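Local atomic coordinates of putative peptidoglycan-binding/hydrolysing protein (Peptoclostridium difficile, PDB entry 5TV7), a protein that probably binds peptidoglycan of the bacterial cell wall and may take part in its hydrolysis. Residues Glu34-Pro37 with Gln38-Asp42. Residues are numbered along the deposited sequence; the frame is centred on the assembly and turned at random.
Sequences ENAP and QEIRD
P37 hands its carbonyl to the first turn of helix 38-46: R41 N donates to P37 O at 2.8 Å, the first i to i+4 bond of the helix, as an N-cap carbonyl ordinarily accepts. I40 N makes a second, weak bond to P37 O at 2.9 Å, with an N-H...O angle of only 123°. A36 and P37 are both extended, with psi near 150°, and P37, at the N-cap, is the last residue before the chain turns helical at Q38.

The P37 ring lies alongside I40, the two pointing the same way, with P37 CD 4.0 Å from I40 CG1. The other branch, I40 CG2, stands anti to the backbone N and meets A36 CB at 3.9 Å. I40 goes on to touch I61 and V63 of strand 60-64, and A36 and P37 touch Y31 of strand 26-32, which seats this apolar side on the sheet.

R41 runs back along the incoming chain. R41 CD passes 3.5 Å from A36 O, and a bend at chi3 (51°) brings the guanidinium to E34, whose backbone N lies at its edge, in plane. R41 NH2 comes 3.5 Å from E34 CA. That nitrogen bonds Y33 O, and R41 also makes a cation-pi contact with Y33. The E34 carboxylate stays well apart from it. Q38 bridges two helix residues: Q38 OE1 takes a weak bond from R41 NE, and Q38 NE2 reaches D42 OD1 at 2.9 Å from above the carboxylate plane.

This is a helix N-terminus entered through a proline N-cap, joining strand 26-32 to helix 38-46 in the putative peptidoglycan-binding domain.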
ATOM      1  N   GLU A  34       5.528 -12.629  12.234  1.00 66.38           N
ATOM      2  CA  GLU A  34       6.425 -13.677  12.738  1.00 71.34           C
ATOM      3  C   GLU A  34       7.039 -14.536  11.618  1.00 70.85           C
ATOM      4  O   GLU A  34       8.167 -15.000  11.755  1.00 73.38           O
ATOM      5  CB  GLU A  34       5.751 -14.544  13.809  1.00 76.97           C
ATOM      6  CG  GLU A  34       4.496 -15.287  13.381  1.00 79.32           C
ATOM      7  CD  GLU A  34       3.970 -16.214  14.468  1.00 85.97           C
ATOM      8  OE1 GLU A  34       4.665 -16.414  15.492  1.00 90.15           O
ATOM      9  OE2 GLU A  34       2.861 -16.759  14.292  1.00 90.22           O
ATOM     10  N   ASN A  35       6.320 -14.721  10.511  1.00 68.08           N
ATOM     11  CA  ASN A  35       6.837 -15.522   9.378  1.00 68.93           C
ATOM     12  C   ASN A  35       7.617 -14.718   8.341  1.00 65.25           C
ATOM     13  O   ASN A  35       8.347 -15.297   7.536  1.00 65.43           O
ATOM     14  CB  ASN A  35       5.693 -16.237   8.646  1.00 69.45           C
ATOM     15  CG  ASN A  35       4.990 -17.267   9.508  1.00 73.65           C
ATOM     16  OD1 ASN A  35       3.784 -17.471   9.379  1.00 74.72           O
ATOM     17  ND2 ASN A  35       5.733 -17.914  10.396  1.00 77.70           N
ATOM     18  N   ALA A  36       7.457 -13.396   8.351  1.00 62.12           N
ATOM     19  CA  ALA A  36       8.091 -12.541   7.342  1.00 59.93           C
ATOM     20  C   ALA A  36       9.614 -12.611   7.345  1.00 62.49           C
ATOM     21  O   ALA A  36      10.218 -12.887   8.383  1.00 64.75           O
ATOM     22  CB  ALA A  36       7.647 -11.090   7.517  1.00 56.05           C
ATOM     23  N   PRO A  37      10.241 -12.369   6.171  1.00 62.98           N
ATOM     24  CA  PRO A  37      11.703 -12.325   6.137  1.00 65.67           C
ATOM     25  C   PRO A  37      12.181 -11.245   7.101  1.00 66.08           C
ATOM     26  O   PRO A  37      11.477 -10.246   7.305  1.00 62.49           O
ATOM     27  CB  PRO A  37      12.021 -11.948   4.685  1.00 64.44           C
ATOM     28  CG  PRO A  37      10.820 -12.357   3.904  1.00 62.41           C
ATOM     29  CD  PRO A  37       9.649 -12.202   4.828  1.00 60.40           C
ATOM     30  N   GLN A  38      13.362 -11.433   7.679  1.00 70.02           N
ATOM     31  CA  GLN A  38      13.874 -10.505   8.683  1.00 71.74           C
ATOM     32  C   GLN A  38      13.972  -9.052   8.215  1.00 68.57           C
ATOM     33  O   GLN A  38      13.713  -8.138   8.989  1.00 67.42           O
ATOM     34  CB  GLN A  38      15.229 -10.974   9.223  1.00 76.94           C
ATOM     35  CG  GLN A  38      15.674 -10.214  10.463  1.00 79.26           C
ATOM     36  CD  GLN A  38      14.674 -10.313  11.608  1.00 79.67           C
ATOM     37  OE1 GLN A  38      13.997 -11.330  11.774  1.00 80.39           O
ATOM     38  NE2 GLN A  38      14.584  -9.258  12.410  1.00 80.14           N
ATOM     39  N   GLU A  39      14.352  -8.843   6.960  1.00 69.11           N
ATOM     40  CA  GLU A  39      14.443  -7.491   6.403  1.00 69.08           C
ATOM     41  C   GLU A  39      13.059  -6.812   6.398  1.00 63.13           C
ATOM     42  O   GLU A  39      12.940  -5.595   6.601  1.00 58.81           O
ATOM     43  CB  GLU A  39      15.044  -7.549   5.002  1.00 73.93           C
ATOM     44  CG  GLU A  39      15.251  -6.193   4.354  1.00 77.32           C
ATOM     45  CD  GLU A  39      16.129  -6.250   3.115  1.00 83.88           C
ATOM     46  OE1 GLU A  39      16.899  -7.230   2.952  1.00 89.49           O
ATOM     47  OE2 GLU A  39      16.066  -5.290   2.311  1.00 87.00           O
ATOM     48  N   ILE A  40      12.024  -7.624   6.188  1.00 59.87           N
ATOM     49  CA  ILE A  40      10.639  -7.168   6.216  1.00 55.70           C
ATOM     50  C   ILE A  40      10.207  -6.961   7.677  1.00 56.10           C
ATOM     51  O   ILE A  40       9.498  -6.008   7.981  1.00 53.44           O
ATOM     52  CB  ILE A  40       9.713  -8.166   5.473  1.00 54.17           C
ATOM     53  CG1 ILE A  40      10.158  -8.314   4.009  1.00 54.56           C
ATOM     54  CG2 ILE A  40       8.255  -7.738   5.548  1.00 51.86           C
ATOM     55  CD1 ILE A  40      10.193  -7.017   3.213  1.00 52.19           C
ATOM     56  N   ARG A  41      10.645  -7.841   8.579  1.00 59.61           N
ATOM     57  CA  ARG A  41      10.317  -7.685  10.003  1.00 61.41           C
ATOM     58  C   ARG A  41      10.882  -6.391  10.576  1.00 61.19           C
ATOM     59  O   ARG A  41      10.210  -5.710  11.343  1.00 59.41           O
ATOM     60  CB  ARG A  41      10.827  -8.861  10.829  1.00 66.91           C
ATOM     61  CG  ARG A  41       9.998 -10.127  10.702  1.00 68.36           C
ATOM     62  CD  ARG A  41      10.600 -11.273  11.506  1.00 73.56           C
ATOM     63  NE  ARG A  41      10.896 -10.900  12.897  1.00 76.44           N
ATOM     64  CZ  ARG A  41      10.018 -10.891  13.905  1.00 77.94           C
ATOM     65  NH1 ARG A  41      10.419 -10.536  15.129  1.00 81.29           N
ATOM     66  NH2 ARG A  41       8.746 -11.227  13.715  1.00 75.79           N
ATOM     67  N   ASP A  42      12.113  -6.059  10.199  1.00 63.04           N
ATOM     68  CA  ASP A  42      12.768  -4.836  10.684  1.00 65.28           C
ATOM     69  C   ASP A  42      12.097  -3.588  10.136  1.00 61.94           C
ATOM     70  O   ASP A  42      11.980  -2.586  10.833  1.00 60.32           O
ATOM     71  CB  ASP A  42      14.250  -4.832  10.307  1.00 68.78           C
ATOM     72  CG  ASP A  42      15.020  -5.970  10.958  1.00 75.02           C
ATOM     73  OD1 ASP A  42      14.688  -6.347  12.109  1.00 77.31           O
ATOM     74  OD2 ASP A  42      15.968  -6.480  10.317  1.00 79.26           O
TER